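Local coordinates for SspB protein (Streptomyces clavuligerus, PDB 6JUF) that probably acts as a metal-dependent DNA-cleaving component of SspABCD-SspE, a bacterial anti-phage defence system that senses DNA phosphorothioation, at residues Thr88-Trp93 / Pro328-Trp333; Asp147-Ile152 / Ser168-Val173; Arg244-Ala249 / Leu300-Gly305. All blocks are in the same frame, centred on the assembly; numbering follows the deposited sequence.

Contact 1 (Thr88-Trp93 / Pro328-Trp333)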
ATOM      1  N   THR B  88      20.332  -7.314  -5.438  1.00  9.22           N
ATOM      2  CA  THR B  88      21.279  -6.255  -5.661  1.00 10.33           C
ATOM      3  C   THR B  88      21.600  -5.599  -4.342  1.00  9.18           C
ATOM      4  O   THR B  88      20.806  -5.738  -3.360  1.00  9.43           O
ATOM      5  CB  THR B  88      20.681  -5.215  -6.607  1.00 10.57           C
ATOM      6  OG1 THR B  88      19.475  -4.707  -5.998  1.00  8.95           O
ATOM      7  CG2 THR B  88      20.327  -5.815  -7.941  1.00  8.84           C
ATOM      8  N   TRP B  89      22.666  -4.851  -4.274  1.00  8.90           N
ATOM      9  CA  TRP B  89      22.994  -4.104  -3.065  1.00 10.79           C
ATOM     10  C   TRP B  89      21.891  -3.123  -2.778  1.00 12.77           C
ATOM     11  O   TRP B  89      21.599  -2.860  -1.603  1.00 11.17           O
ATOM     12  CB  TRP B  89      24.350  -3.440  -3.272  1.00 12.50           C
ATOM     13  CG  TRP B  89      24.751  -2.561  -2.089  1.00 12.11           C
ATOM     14  CD1 TRP B  89      25.521  -2.926  -0.988  1.00 15.11           C
ATOM     15  CD2 TRP B  89      24.406  -1.145  -1.852  1.00 12.05           C
ATOM     16  NE1 TRP B  89      25.716  -1.856  -0.147  1.00 12.76           N
ATOM     17  CE2 TRP B  89      25.027  -0.772  -0.587  1.00 12.26           C
ATOM     18  CE3 TRP B  89      23.638  -0.214  -2.536  1.00 13.03           C
ATOM     19  CZ2 TRP B  89      24.959   0.534  -0.077  1.00 11.83           C
ATOM     20  CZ3 TRP B  89      23.517   1.062  -2.009  1.00 14.12           C
ATOM     21  CH2 TRP B  89      24.172   1.435  -0.812  1.00 13.83           C
ATOM     22  N   GLU B  90      21.243  -2.560  -3.823  1.00 10.25           N
ATOM     23  CA  GLU B  90      20.145  -1.648  -3.569  1.00 11.80           C
ATOM     24  C   GLU B  90      18.979  -2.291  -2.821  1.00 10.30           C
ATOM     25  O   GLU B  90      18.302  -1.655  -1.981  1.00  9.93           O
ATOM     26  CB  GLU B  90      19.645  -0.947  -4.903  1.00  9.43           C
ATOM     27  CG  GLU B  90      20.607   0.101  -5.433  1.00 10.58           C
ATOM     28  CD  GLU B  90      21.863  -0.434  -6.094  1.00  9.79           C
ATOM     29  OE1 GLU B  90      21.950  -1.697  -6.389  1.00 10.39           O
ATOM     30  OE2 GLU B  90      22.734   0.374  -6.355  1.00 14.96           O
ATOM     31  N   ALA B  91      18.674  -3.554  -3.140  1.00  9.40           N
ATOM     32  CA  ALA B  91      17.625  -4.261  -2.437  1.00  8.94           C
ATOM     33  C   ALA B  91      18.062  -4.485  -0.973  1.00  9.91           C
ATOM     34  O   ALA B  91      17.240  -4.295  -0.059  1.00  8.60           O
ATOM     35  CB  ALA B  91      17.326  -5.611  -3.089  1.00  8.38           C
ATOM     36  N   ARG B  92      19.323  -4.823  -0.721  1.00 10.16           N
ATOM     37  CA  ARG B  92      19.806  -4.935   0.665  1.00 10.61           C
ATOM     38  C   ARG B  92      19.630  -3.569   1.385  1.00  9.47           C
ATOM     39  O   ARG B  92      19.260  -3.578   2.553  1.00 10.20           O
ATOM     40  CB  ARG B  92      21.286  -5.342   0.683  1.00 12.29           C
ATOM     41  CG  ARG B  92      22.000  -5.255   2.020  1.00 13.09           C
ATOM     42  CD  ARG B  92      21.388  -6.234   3.017  1.00 11.44           C
ATOM     43  NE  ARG B  92      21.995  -6.180   4.367  1.00 14.34           N
ATOM     44  CZ  ARG B  92      21.603  -5.361   5.342  1.00 16.35           C
ATOM     45  NH1 ARG B  92      20.657  -4.416   5.143  1.00 14.62           N
ATOM     46  NH2 ARG B  92      22.211  -5.431   6.535  1.00 18.56           N
ATOM     47  N   TRP B  93      19.930  -2.461   0.727  1.00  8.89           N
ATOM     48  CA  TRP B  93      19.850  -1.158   1.360  1.00 10.85           C
ATOM     49  C   TRP B  93      18.393  -0.801   1.656  1.00 10.61           C
ATOM     50  O   TRP B  93      18.103  -0.215   2.684  1.00 10.19           O
ATOM     51  CB  TRP B  93      20.554  -0.141   0.468  1.00  9.72           C
ATOM     52  CG  TRP B  93      20.364   1.272   0.941  1.00  9.48           C
ATOM     53  CD1 TRP B  93      21.162   2.007   1.808  1.00  9.82           C
ATOM     54  CD2 TRP B  93      19.293   2.177   0.523  1.00  8.96           C
ATOM     55  NE1 TRP B  93      20.630   3.257   1.997  1.00 10.05           N
ATOM     56  CE2 TRP B  93      19.501   3.418   1.230  1.00  9.05           C
ATOM     57  CE3 TRP B  93      18.193   2.058  -0.351  1.00  8.98           C
ATOM     58  CZ2 TRP B  93      18.642   4.525   1.070  1.00  9.71           C
ATOM     59  CZ3 TRP B  93      17.380   3.190  -0.524  1.00  9.87           C
ATOM     60  CH2 TRP B  93      17.601   4.383   0.215  1.00  8.31           C
ATOM     61  N   PRO B 328      26.575  -3.902   4.912  1.00 14.27           N
ATOM     62  CA  PRO B 328      27.633  -4.213   3.930  1.00 15.36           C
ATOM     63  C   PRO B 328      27.925  -3.112   2.940  1.00 13.73           C
ATOM     64  O   PRO B 328      26.947  -2.475   2.439  1.00 15.38           O
ATOM     65  CB  PRO B 328      27.065  -5.394   3.159  1.00 14.64           C
ATOM     66  CG  PRO B 328      25.577  -5.298   3.313  1.00 17.12           C
ATOM     67  CD  PRO B 328      25.281  -4.605   4.623  1.00 15.15           C
ATOM     68  N   THR B 329      29.200  -2.888   2.622  1.00 14.95           N
ATOM     69  CA  THR B 329      29.577  -2.050   1.488  1.00 14.59           C
ATOM     70  C   THR B 329      29.149  -2.721   0.171  1.00 13.94           C
ATOM     71  O   THR B 329      28.805  -3.927   0.161  1.00 12.53           O
ATOM     72  CB  THR B 329      31.078  -1.807   1.453  1.00 16.88           C
ATOM     73  OG1 THR B 329      31.802  -3.039   1.244  1.00 16.68           O
ATOM     74  CG2 THR B 329      31.530  -1.103   2.774  1.00 16.72           C
ATOM     75  N   ARG B 330      29.188  -1.982  -0.924  1.00 12.88           N
ATOM     76  CA  ARG B 330      28.931  -2.607  -2.215  1.00 13.52           C
ATOM     77  C   ARG B 330      29.980  -3.721  -2.450  1.00 16.22           C
ATOM     78  O   ARG B 330      29.676  -4.768  -3.069  1.00 13.64           O
ATOM     79  CB  ARG B 330      28.951  -1.522  -3.300  1.00 15.71           C
ATOM     80  CG  ARG B 330      27.886  -0.429  -3.077  1.00 19.83           C
ATOM     81  CD  ARG B 330      27.841   0.644  -4.162  1.00 24.46           C
ATOM     82  NE  ARG B 330      26.932   0.095  -5.082  1.00 32.01           N
ATOM     83  CZ  ARG B 330      25.678   0.480  -5.342  1.00 18.02           C
ATOM     84  NH1 ARG B 330      25.105   1.648  -4.949  1.00 16.85           N
ATOM     85  NH2 ARG B 330      25.051  -0.281  -6.144  1.00 23.24           N
ATOM     86  N   GLU B 331      31.188  -3.530  -1.941  1.00 15.03           N
ATOM     87  CA  GLU B 331      32.280  -4.467  -2.207  1.00 18.16           C
ATOM     88  C   GLU B 331      32.029  -5.765  -1.455  1.00 17.71           C
ATOM     89  O   GLU B 331      32.311  -6.852  -1.948  1.00 19.54           O
ATOM     90  CB  GLU B 331      33.626  -3.842  -1.744  1.00 19.29           C
ATOM     91  CG  GLU B 331      34.186  -2.647  -2.532  1.00 26.27           C
ATOM     92  CD  GLU B 331      33.341  -1.349  -2.509  1.00 31.20           C
ATOM     93  OE1 GLU B 331      33.474  -0.554  -3.487  1.00 53.42           O
ATOM     94  OE2 GLU B 331      32.537  -1.069  -1.554  1.00 20.72           O
ATOM     95  N   ASP B 332      31.563  -5.653  -0.218  1.00 16.78           N
ATOM     96  CA  ASP B 332      31.226  -6.774   0.631  1.00 15.93           C
ATOM     97  C   ASP B 332      30.124  -7.572  -0.006  1.00 14.94           C
ATOM     98  O   ASP B 332      30.182  -8.809  -0.085  1.00 18.86           O
ATOM     99  CB  ASP B 332      30.661  -6.328   1.967  1.00 15.20           C
ATOM    100  CG  ASP B 332      31.672  -5.672   2.886  1.00 20.48           C
ATOM    101  OD1 ASP B 332      32.884  -5.942   2.821  1.00 25.15           O
ATOM    102  OD2 ASP B 332      31.173  -4.878   3.751  1.00 20.31           O
ATOM    103  N   TRP B 333      29.113  -6.844  -0.486  1.00 13.62           N
ATOM    104  CA  TRP B 333      28.011  -7.500  -1.189  1.00 12.29           C
ATOM    105  C   TRP B 333      28.425  -8.185  -2.486  1.00 12.07           C
ATOM    106  O   TRP B 333      27.915  -9.317  -2.772  1.00 13.57           O
ATOM    107  CB  TRP B 333      26.924  -6.434  -1.416  1.00 14.51           C
ATOM    108  CG  TRP B 333      25.576  -6.993  -1.747  1.00 12.60           C
ATOM    109  CD1 TRP B 333      24.955  -7.053  -2.982  1.00 11.35           C
ATOM    110  CD2 TRP B 333      24.641  -7.576  -0.802  1.00 12.04           C
ATOM    111  NE1 TRP B 333      23.701  -7.667  -2.870  1.00 12.80           N
ATOM    112  CE2 TRP B 333      23.461  -8.002  -1.569  1.00 11.32           C
ATOM    113  CE3 TRP B 333      24.680  -7.817   0.585  1.00 15.06           C
ATOM    114  CZ2 TRP B 333      22.376  -8.613  -0.950  1.00 12.03           C
ATOM    115  CZ3 TRP B 333      23.602  -8.450   1.207  1.00 11.49           C
ATOM    116  CH2 TRP B 333      22.453  -8.853   0.463  1.00 12.67           C
TER
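Trp89 and Arg330 are the residues whose CA atoms come nearest, 6.2 Å apart. The contact joins the N-terminal ends of helices 89-95 and 330-336, and both starts are capped: Thr88 OG1 accepts from Ala91 N, while Thr329 and Asp332 form a capping box in which each side chain takes the other's backbone N-H. A chi1 of 177° puts Trp89 CG anti to its backbone N. The indole donates from NE1 to Pro328 O at 2.9 Å, the oxygen lying close to the ring plane. Arg330 CG sits over the centre of the five-membered ring, 3.7 Å from its centroid, a CH-pi contact; Trp93 CB lies over the opposite face, toward the rim, and Trp311 of helix 306-317 also meets this indole edge-to-face. Farther out, Arg330 NH1 passes 3.4 Å from Trp89 CE3, and the guanidinium forms a salt bridge with Glu90 whose modelled length is doubtfully short. Trp333 turns a face to the edge of Trp89 in an offset edge-to-face pair, planes at 80°. Arg92 CB lies 3.8 Å from the centroid of the Trp333 six-membered ring. The Arg92 guanidinium has Pro328 CD over one face and forms a salt bridge through NH2 with Asp98. Trp333 NE1 is hydrogen-bonded to Pro87 O, so Trp89 and Trp333 are reciprocal: each indole N-H is satisfied by the proline carbonyl just before the other helix's N-cap.

Contact 2 (Asp147-Ile152 / Ser168-Val173)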
ATOM      1  N   ASP B 147      -4.175   5.220 -28.123  1.00 14.37           N
ATOM      2  CA  ASP B 147      -3.149   6.208 -28.516  1.00 12.64           C
ATOM      3  C   ASP B 147      -1.765   5.885 -27.959  1.00 10.47           C
ATOM      4  O   ASP B 147      -0.759   5.856 -28.716  1.00 13.07           O
ATOM      5  CB  ASP B 147      -3.449   7.646 -28.050  1.00 12.59           C
ATOM      6  CG  ASP B 147      -4.684   8.258 -28.721  1.00 17.17           C
ATOM      7  OD1 ASP B 147      -5.098   7.861 -29.851  1.00 17.93           O
ATOM      8  OD2 ASP B 147      -5.220   9.158 -28.025  1.00 19.69           O
ATOM      9  N   LEU B 148      -1.732   5.539 -26.671  1.00 11.50           N
ATOM     10  CA  LEU B 148      -0.465   5.155 -26.065  1.00 10.17           C
ATOM     11  C   LEU B 148       0.109   3.868 -26.651  1.00 10.31           C
ATOM     12  O   LEU B 148       1.305   3.747 -26.922  1.00 11.95           O
ATOM     13  CB  LEU B 148      -0.583   5.071 -24.549  1.00  9.79           C
ATOM     14  CG  LEU B 148       0.729   4.757 -23.824  1.00 10.90           C
ATOM     15  CD1 LEU B 148       1.812   5.812 -24.107  1.00 15.80           C
ATOM     16  CD2 LEU B 148       0.446   4.662 -22.334  1.00 15.06           C
ATOM     17  N   THR B 149      -0.769   2.885 -26.848  1.00 10.88           N
ATOM     18  CA  THR B 149      -0.335   1.677 -27.522  1.00 10.92           C
ATOM     19  C   THR B 149       0.330   1.992 -28.886  1.00 12.14           C
ATOM     20  O   THR B 149       1.414   1.471 -29.197  1.00 13.95           O
ATOM     21  CB  THR B 149      -1.522   0.696 -27.699  1.00 10.54           C
ATOM     22  OG1 THR B 149      -1.945   0.274 -26.392  1.00 12.36           O
ATOM     23  CG2 THR B 149      -1.090  -0.535 -28.556  1.00 13.85           C
ATOM     24  N   GLN B 150      -0.308   2.864 -29.676  1.00 11.88           N
ATOM     25  CA  GLN B 150       0.239   3.163 -31.027  1.00 14.73           C
ATOM     26  C   GLN B 150       1.608   3.855 -30.975  1.00 12.41           C
ATOM     27  O   GLN B 150       2.519   3.551 -31.777  1.00 14.20           O
ATOM     28  CB  GLN B 150      -0.789   3.935 -31.877  1.00 21.04           C
ATOM     29  CG  GLN B 150      -1.908   3.001 -32.339  1.00 27.61           C
ATOM     30  CD  GLN B 150      -1.394   1.729 -33.039  1.00 37.60           C
ATOM     31  OE1 GLN B 150      -1.727   0.579 -32.636  1.00 34.43           O
ATOM     32  NE2 GLN B 150      -0.600   1.921 -34.112  1.00 45.23           N
ATOM     33  N   VAL B 151       1.794   4.752 -30.003  1.00 11.64           N
ATOM     34  CA  VAL B 151       3.094   5.377 -29.841  1.00 13.29           C
ATOM     35  C   VAL B 151       4.181   4.367 -29.478  1.00 11.83           C
ATOM     36  O   VAL B 151       5.261   4.389 -30.035  1.00 13.40           O
ATOM     37  CB  VAL B 151       3.036   6.587 -28.891  1.00 16.24           C
ATOM     38  CG1 VAL B 151       4.431   7.208 -28.711  1.00 15.77           C
ATOM     39  CG2 VAL B 151       2.152   7.620 -29.528  1.00 23.83           C
ATOM     40  N   ILE B 152       3.861   3.455 -28.561  1.00 10.13           N
ATOM     41  CA  ILE B 152       4.837   2.445 -28.201  1.00 10.38           C
ATOM     42  C   ILE B 152       5.160   1.545 -29.414  1.00 12.04           C
ATOM     43  O   ILE B 152       6.309   1.270 -29.655  1.00 13.55           O
ATOM     44  CB  ILE B 152       4.402   1.602 -27.002  1.00 10.01           C
ATOM     45  CG1 ILE B 152       4.261   2.509 -25.767  1.00 10.58           C
ATOM     46  CG2 ILE B 152       5.409   0.501 -26.773  1.00 11.84           C
ATOM     47  CD1 ILE B 152       3.374   1.947 -24.671  1.00 10.85           C
ATOM     48  N   SER B 168       0.853  -7.583 -26.736  1.00 10.86           N
ATOM     49  CA  SER B 168       1.712  -7.432 -25.538  1.00 10.33           C
ATOM     50  C   SER B 168       1.866  -5.978 -25.116  1.00  9.53           C
ATOM     51  O   SER B 168       1.927  -5.665 -23.903  1.00  9.40           O
ATOM     52  CB  SER B 168       3.096  -8.014 -25.792  1.00 11.93           C
ATOM     53  OG  SER B 168       2.977  -9.377 -26.129  1.00 13.66           O
ATOM     54  N   ILE B 169       2.015  -5.088 -26.081  1.00 10.43           N
ATOM     55  CA  ILE B 169       2.141  -3.656 -25.756  1.00  9.72           C
ATOM     56  C   ILE B 169       0.825  -3.186 -25.117  1.00 10.08           C
ATOM     57  O   ILE B 169       0.832  -2.420 -24.139  1.00 10.05           O
ATOM     58  CB  ILE B 169       2.514  -2.860 -27.013  1.00  9.89           C
ATOM     59  CG1 ILE B 169       3.964  -3.234 -27.421  1.00 11.71           C
ATOM     60  CG2 ILE B 169       2.351  -1.343 -26.759  1.00 10.81           C
ATOM     61  CD1 ILE B 169       4.399  -2.799 -28.828  1.00 15.44           C
ATOM     62  N   ALA B 170      -0.312  -3.604 -25.660  1.00  9.50           N
ATOM     63  CA  ALA B 170      -1.612  -3.196 -25.052  1.00  9.86           C
ATOM     64  C   ALA B 170      -1.700  -3.698 -23.610  1.00 10.32           C
ATOM     65  O   ALA B 170      -2.289  -3.022 -22.763  1.00 10.95           O
ATOM     66  CB  ALA B 170      -2.799  -3.768 -25.849  1.00 12.97           C
ATOM     67  N   LYS B 171      -1.137  -4.876 -23.326  1.00 10.32           N
ATOM     68  CA  LYS B 171      -1.139  -5.398 -21.947  1.00  7.84           C
ATOM     69  C   LYS B 171      -0.212  -4.525 -21.064  1.00  9.01           C
ATOM     70  O   LYS B 171      -0.574  -4.284 -19.860  1.00  8.50           O
ATOM     71  CB  LYS B 171      -0.664  -6.854 -21.954  1.00  9.99           C
ATOM     72  CG  LYS B 171      -1.755  -7.799 -22.471  1.00 12.62           C
ATOM     73  CD  LYS B 171      -1.175  -9.155 -22.828  1.00 14.47           C
ATOM     74  CE  LYS B 171      -2.275 -10.060 -23.384  1.00 17.63           C
ATOM     75  NZ  LYS B 171      -1.708 -11.250 -24.036  1.00 20.24           N
ATOM     76  N   ASP B 172       0.913  -4.040 -21.614  1.00  8.00           N
ATOM     77  CA  ASP B 172       1.775  -3.090 -20.846  1.00  8.39           C
ATOM     78  C   ASP B 172       0.970  -1.825 -20.522  1.00  8.58           C
ATOM     79  O   ASP B 172       1.051  -1.291 -19.403  1.00  9.39           O
ATOM     80  CB  ASP B 172       3.029  -2.685 -21.621  1.00  7.55           C
ATOM     81  CG  ASP B 172       4.096  -3.739 -21.626  1.00  7.69           C
ATOM     82  OD1 ASP B 172       3.983  -4.714 -20.843  1.00  8.11           O
ATOM     83  OD2 ASP B 172       5.058  -3.572 -22.397  1.00  9.36           O
ATOM     84  N   VAL B 173       0.208  -1.330 -21.485  1.00  7.23           N
ATOM     85  CA  VAL B 173      -0.539  -0.097 -21.258  1.00  8.72           C
ATOM     86  C   VAL B 173      -1.581  -0.293 -20.220  1.00  8.04           C
ATOM     87  O   VAL B 173      -1.791   0.564 -19.357  1.00  8.92           O
ATOM     88  CB  VAL B 173      -1.098   0.438 -22.590  1.00  8.07           C
ATOM     89  CG1 VAL B 173      -2.057   1.592 -22.376  1.00  8.95           C
ATOM     90  CG2 VAL B 173       0.061   0.925 -23.449  1.00  9.37           C
TER
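Thr149 OG1 touches the second helix while bonded within its own: it is hydrogen-bonded to Leu145 O, one turn earlier, and meets Val173 CG2 at 3.6 Å and Ala170 CA at 3.7 Å. Turned back to its own backbone in this way, the hydroxyl makes no hydrogen bond to 168-173, and no other such bond links the segments. The chi1 of -65° places OG1 beside the backbone N and anti to the carbonyl carbon, leaving the methyl CG2 to approach Ile169 CG2 at 4.0 Å. Thr149 and Ala170 are also where the backbones come nearest, with CA atoms 5.6 Å apart, a close approach consistent with the small side chain of Ala170.

The rest of the interface is aliphatic. Ile152 and Ile169 pass each other in opposing senses, their CG2 methyls meeting at 3.6 Å. Ile152 sends its other branch toward Val173, where CD1 lies 3.7 Å from Val173 CG2. That same valine methyl is also approached by Leu148, whose CG stands 3.9 Å away. Val173 CG2 is thus shared by Leu148, Thr149 and Ile152, three residues spread over one turn of the first helix.

The axes of the two short segments approach to 9.2 Å with their N-to-C directions 128° apart, so the two consecutive helices, 145-159 and 166-180, form a strongly splayed pair. Helix 129-137 packs against the first of them, with Ala134 touching Leu148 and both Ser130 and Val133 touching Ile152. Asp172, on the second, hydrogen-bonds to Ser130 of that same helix 129-137 and to Ala15 and His17 near the N terminus. Just ahead of the pair, strand 142-144 leads directly into helix 145-159.

Contact 3 (Arg244-Ala249 / Leu300-Gly305)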
ATOM      1  N   ARG B 244      25.110   8.765 -15.239  1.00 11.31           N
ATOM      2  CA  ARG B 244      25.018   7.916 -16.398  1.00 12.21           C
ATOM      3  C   ARG B 244      26.131   8.241 -17.388  1.00 15.84           C
ATOM      4  O   ARG B 244      26.553   7.361 -18.095  1.00 18.37           O
ATOM      5  CB  ARG B 244      23.663   8.127 -17.088  1.00 13.23           C
ATOM      6  CG  ARG B 244      22.510   7.677 -16.231  1.00 10.67           C
ATOM      7  CD  ARG B 244      21.211   7.928 -17.009  1.00 14.34           C
ATOM      8  NE  ARG B 244      20.014   7.584 -16.198  1.00 12.27           N
ATOM      9  CZ  ARG B 244      18.799   7.376 -16.686  1.00 14.08           C
ATOM     10  NH1 ARG B 244      18.503   7.532 -18.001  1.00 14.83           N
ATOM     11  NH2 ARG B 244      17.817   7.023 -15.818  1.00 13.04           N
ATOM     12  N   THR B 245      26.605   9.487 -17.413  1.00 18.30           N
ATOM     13  CA  THR B 245      27.551   9.899 -18.459  1.00 20.84           C
ATOM     14  C   THR B 245      28.857  10.439 -17.863  1.00 20.37           C
ATOM     15  O   THR B 245      29.823  10.681 -18.576  1.00 28.15           O
ATOM     16  CB  THR B 245      26.945  10.922 -19.438  1.00 22.05           C
ATOM     17  OG1 THR B 245      26.482  12.058 -18.706  1.00 21.78           O
ATOM     18  CG2 THR B 245      25.789  10.327 -20.210  1.00 20.66           C
ATOM     19  N   THR B 246      28.912  10.640 -16.550  1.00 18.27           N
ATOM     20  CA  THR B 246      30.213  11.041 -15.991  1.00 23.18           C
ATOM     21  C   THR B 246      30.506  10.510 -14.610  1.00 24.42           C
ATOM     22  O   THR B 246      29.603  10.344 -13.792  1.00 20.46           O
ATOM     23  CB  THR B 246      30.462  12.562 -16.048  1.00 22.70           C
ATOM     24  OG1 THR B 246      31.803  12.835 -15.596  1.00 23.91           O
ATOM     25  CG2 THR B 246      29.487  13.346 -15.224  1.00 24.30           C
ATOM     26  N   ARG B 247      31.784  10.286 -14.354  1.00 20.50           N
ATOM     27  CA  ARG B 247      32.263   9.656 -13.135  1.00 27.37           C
ATOM     28  C   ARG B 247      33.034  10.700 -12.305  1.00 23.94           C
ATOM     29  O   ARG B 247      33.577  10.417 -11.211  1.00 24.78           O
ATOM     30  CB  ARG B 247      33.195   8.496 -13.548  1.00 34.68           C
ATOM     31  CG  ARG B 247      33.439   7.455 -12.480  1.00 44.18           C
ATOM     32  CD  ARG B 247      34.490   6.428 -12.898  1.00 42.24           C
ATOM     33  NE  ARG B 247      34.260   5.908 -14.251  1.00 52.88           N
ATOM     34  CZ  ARG B 247      33.448   4.888 -14.562  1.00 55.25           C
ATOM     35  NH1 ARG B 247      32.761   4.243 -13.622  1.00 53.31           N
ATOM     36  NH2 ARG B 247      33.326   4.508 -15.830  1.00 46.72           N
ATOM     37  N   ASN B 248      33.086  11.906 -12.827  1.00 22.23           N
ATOM     38  CA  ASN B 248      33.983  12.936 -12.320  1.00 23.44           C
ATOM     39  C   ASN B 248      33.238  14.207 -11.969  1.00 19.55           C
ATOM     40  O   ASN B 248      32.022  14.318 -12.241  1.00 17.22           O
ATOM     41  CB  ASN B 248      35.032  13.279 -13.388  1.00 28.85           C
ATOM     42  CG  ASN B 248      35.924  12.092 -13.753  1.00 32.53           C
ATOM     43  OD1 ASN B 248      36.491  11.427 -12.875  1.00 34.78           O
ATOM     44  ND2 ASN B 248      36.059  11.831 -15.060  1.00 27.16           N
ATOM     45  N   ALA B 249      33.947  15.194 -11.425  1.00 18.61           N
ATOM     46  CA  ALA B 249      33.386  16.527 -11.222  1.00 14.79           C
ATOM     47  C   ALA B 249      32.794  16.991 -12.530  1.00 15.46           C
ATOM     48  O   ALA B 249      33.339  16.705 -13.601  1.00 18.01           O
ATOM     49  CB  ALA B 249      34.456  17.513 -10.789  1.00 15.90           C
ATOM     50  N   LEU B 300      23.340  22.519 -12.207  1.00 12.82           N
ATOM     51  CA  LEU B 300      23.835  21.871 -10.986  1.00 13.51           C
ATOM     52  C   LEU B 300      25.284  21.450 -11.184  1.00 14.23           C
ATOM     53  O   LEU B 300      25.626  20.755 -12.163  1.00 11.60           O
ATOM     54  CB  LEU B 300      22.977  20.646 -10.687  1.00 14.38           C
ATOM     55  CG  LEU B 300      23.455  19.635  -9.621  1.00 13.16           C
ATOM     56  CD1 LEU B 300      23.374  20.266  -8.233  1.00 15.80           C
ATOM     57  CD2 LEU B 300      22.598  18.353  -9.710  1.00 12.87           C
ATOM     58  N   THR B 301      26.169  21.903 -10.284  1.00 13.17           N
ATOM     59  CA  THR B 301      27.552  21.506 -10.341  1.00 13.22           C
ATOM     60  C   THR B 301      27.880  20.555  -9.200  1.00 13.39           C
ATOM     61  O   THR B 301      27.279  20.644  -8.103  1.00 12.93           O
ATOM     62  CB  THR B 301      28.491  22.713 -10.331  1.00 13.98           C
ATOM     63  OG1 THR B 301      28.472  23.342  -9.037  1.00 15.76           O
ATOM     64  CG2 THR B 301      28.089  23.674 -11.473  1.00 11.13           C
ATOM     65  N   PHE B 302      28.843  19.678  -9.442  1.00 12.10           N
ATOM     66  CA  PHE B 302      29.336  18.766  -8.416  1.00 11.78           C
ATOM     67  C   PHE B 302      30.874  18.642  -8.501  1.00 13.08           C
ATOM     68  O   PHE B 302      31.409  18.489  -9.616  1.00 15.02           O
ATOM     69  CB  PHE B 302      28.635  17.357  -8.534  1.00 12.00           C
ATOM     70  CG  PHE B 302      28.341  16.933  -9.986  1.00 12.50           C
ATOM     71  CD1 PHE B 302      27.132  17.341 -10.600  1.00 12.88           C
ATOM     72  CD2 PHE B 302      29.252  16.175 -10.731  1.00 13.72           C
ATOM     73  CE1 PHE B 302      26.893  16.996 -11.926  1.00 14.18           C
ATOM     74  CE2 PHE B 302      28.969  15.841 -12.063  1.00 13.90           C
ATOM     75  CZ  PHE B 302      27.790  16.248 -12.644  1.00 14.43           C
ATOM     76  N   THR B 303      31.558  18.748  -7.347  1.00 14.53           N
ATOM     77  CA  THR B 303      33.050  18.878  -7.328  1.00 15.62           C
ATOM     78  C   THR B 303      33.692  17.494  -7.310  1.00 18.41           C
ATOM     79  O   THR B 303      34.931  17.366  -7.292  1.00 18.51           O
ATOM     80  CB  THR B 303      33.521  19.646  -6.087  1.00 17.47           C
ATOM     81  OG1 THR B 303      33.022  18.995  -4.886  1.00 17.95           O
ATOM     82  CG2 THR B 303      33.093  21.107  -6.125  1.00 18.69           C
ATOM     83  N   SER B 304      32.850  16.447  -7.288  1.00 14.95           N
ATOM     84  CA  SER B 304      33.356  15.083  -7.403  1.00 20.37           C
ATOM     85  C   SER B 304      32.312  14.226  -8.058  1.00 15.82           C
ATOM     86  O   SER B 304      31.260  14.745  -8.458  1.00 15.10           O
ATOM     87  CB  SER B 304      33.818  14.499  -6.040  1.00 21.39           C
ATOM     88  OG  SER B 304      32.727  14.323  -5.132  1.00 20.76           O
ATOM     89  N   GLY B 305      32.608  12.947  -8.259  1.00 16.10           N
ATOM     90  CA  GLY B 305      31.757  12.045  -9.047  1.00 17.68           C
ATOM     91  C   GLY B 305      30.320  12.085  -8.562  1.00 15.04           C
ATOM     92  O   GLY B 305      30.054  11.930  -7.365  1.00 14.50           O
TER
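A chi1 of 35° sets Phe302 CG between its backbone N and carbonyl carbon, and a chi2 of -87° turns the ring so that its edge meets Thr246 and Asn248. Thr246 CG2 reaches toward the ring tip to tip, 4.1 Å from Phe302 CE2. Asn248 O lies in the ring plane, 3.4 Å from the same CE2, an arrangement that sets the carbonyl oxygen against the hydrogen-bearing rim. An ST turn shapes this loop: Thr246 OG1 accepts from Asn248 N with an N-H...O angle of 161°.

Beyond the ring the contact is made largely by backbone. Ala249 CA approaches Phe302 O at 3.2 Å in a bent CA-H...O contact, and Ala249 CB lies 3.5 Å from Thr303 O. These meetings sit at the start of strand pairing, since Phe302 is bonded through its backbone to Gly250 and strand 298-302 runs between strands 250-253 and 289-293. Together with helices 231-243, 264-268 and 272-285, and allowing for the short extra helix 254-259, this three-stranded sheet in order 1-3-2 is consistent with a winged-helix topology, in which the last two strands would form the wing hairpin.

Phe302 also packs on Leu239 and Ala242 of helix 231-243 and on Leu309 of helix 306-317. At the N-cap of the latter helix, Gly305 CA passes 3.3 Å from Arg247 O, so near that a CB there would clash with that oxygen.

Reading from the N terminus, contact 1 opens first, at 88-93, and closes last, at 328-333, so its long loop encloses the other two. Within it, contact 2 closes a short helix-to-helix excursion between 147-152 and 168-173. Contact 3 follows in series, joining the loop at 244-249 to the strand end at 300-305; no contact crosses another. Contact 2 lies on the opposite side of the chain's centre from both others, its centre about 35 Å from that of contact 1. Contacts 1 and 3 are nearer neighbours, with nearest atoms about 11 Å apart, and helix 306-317 borders both, between the three-stranded sheet and the starts of helices 89-95 and 330-336 that contact 1 joins.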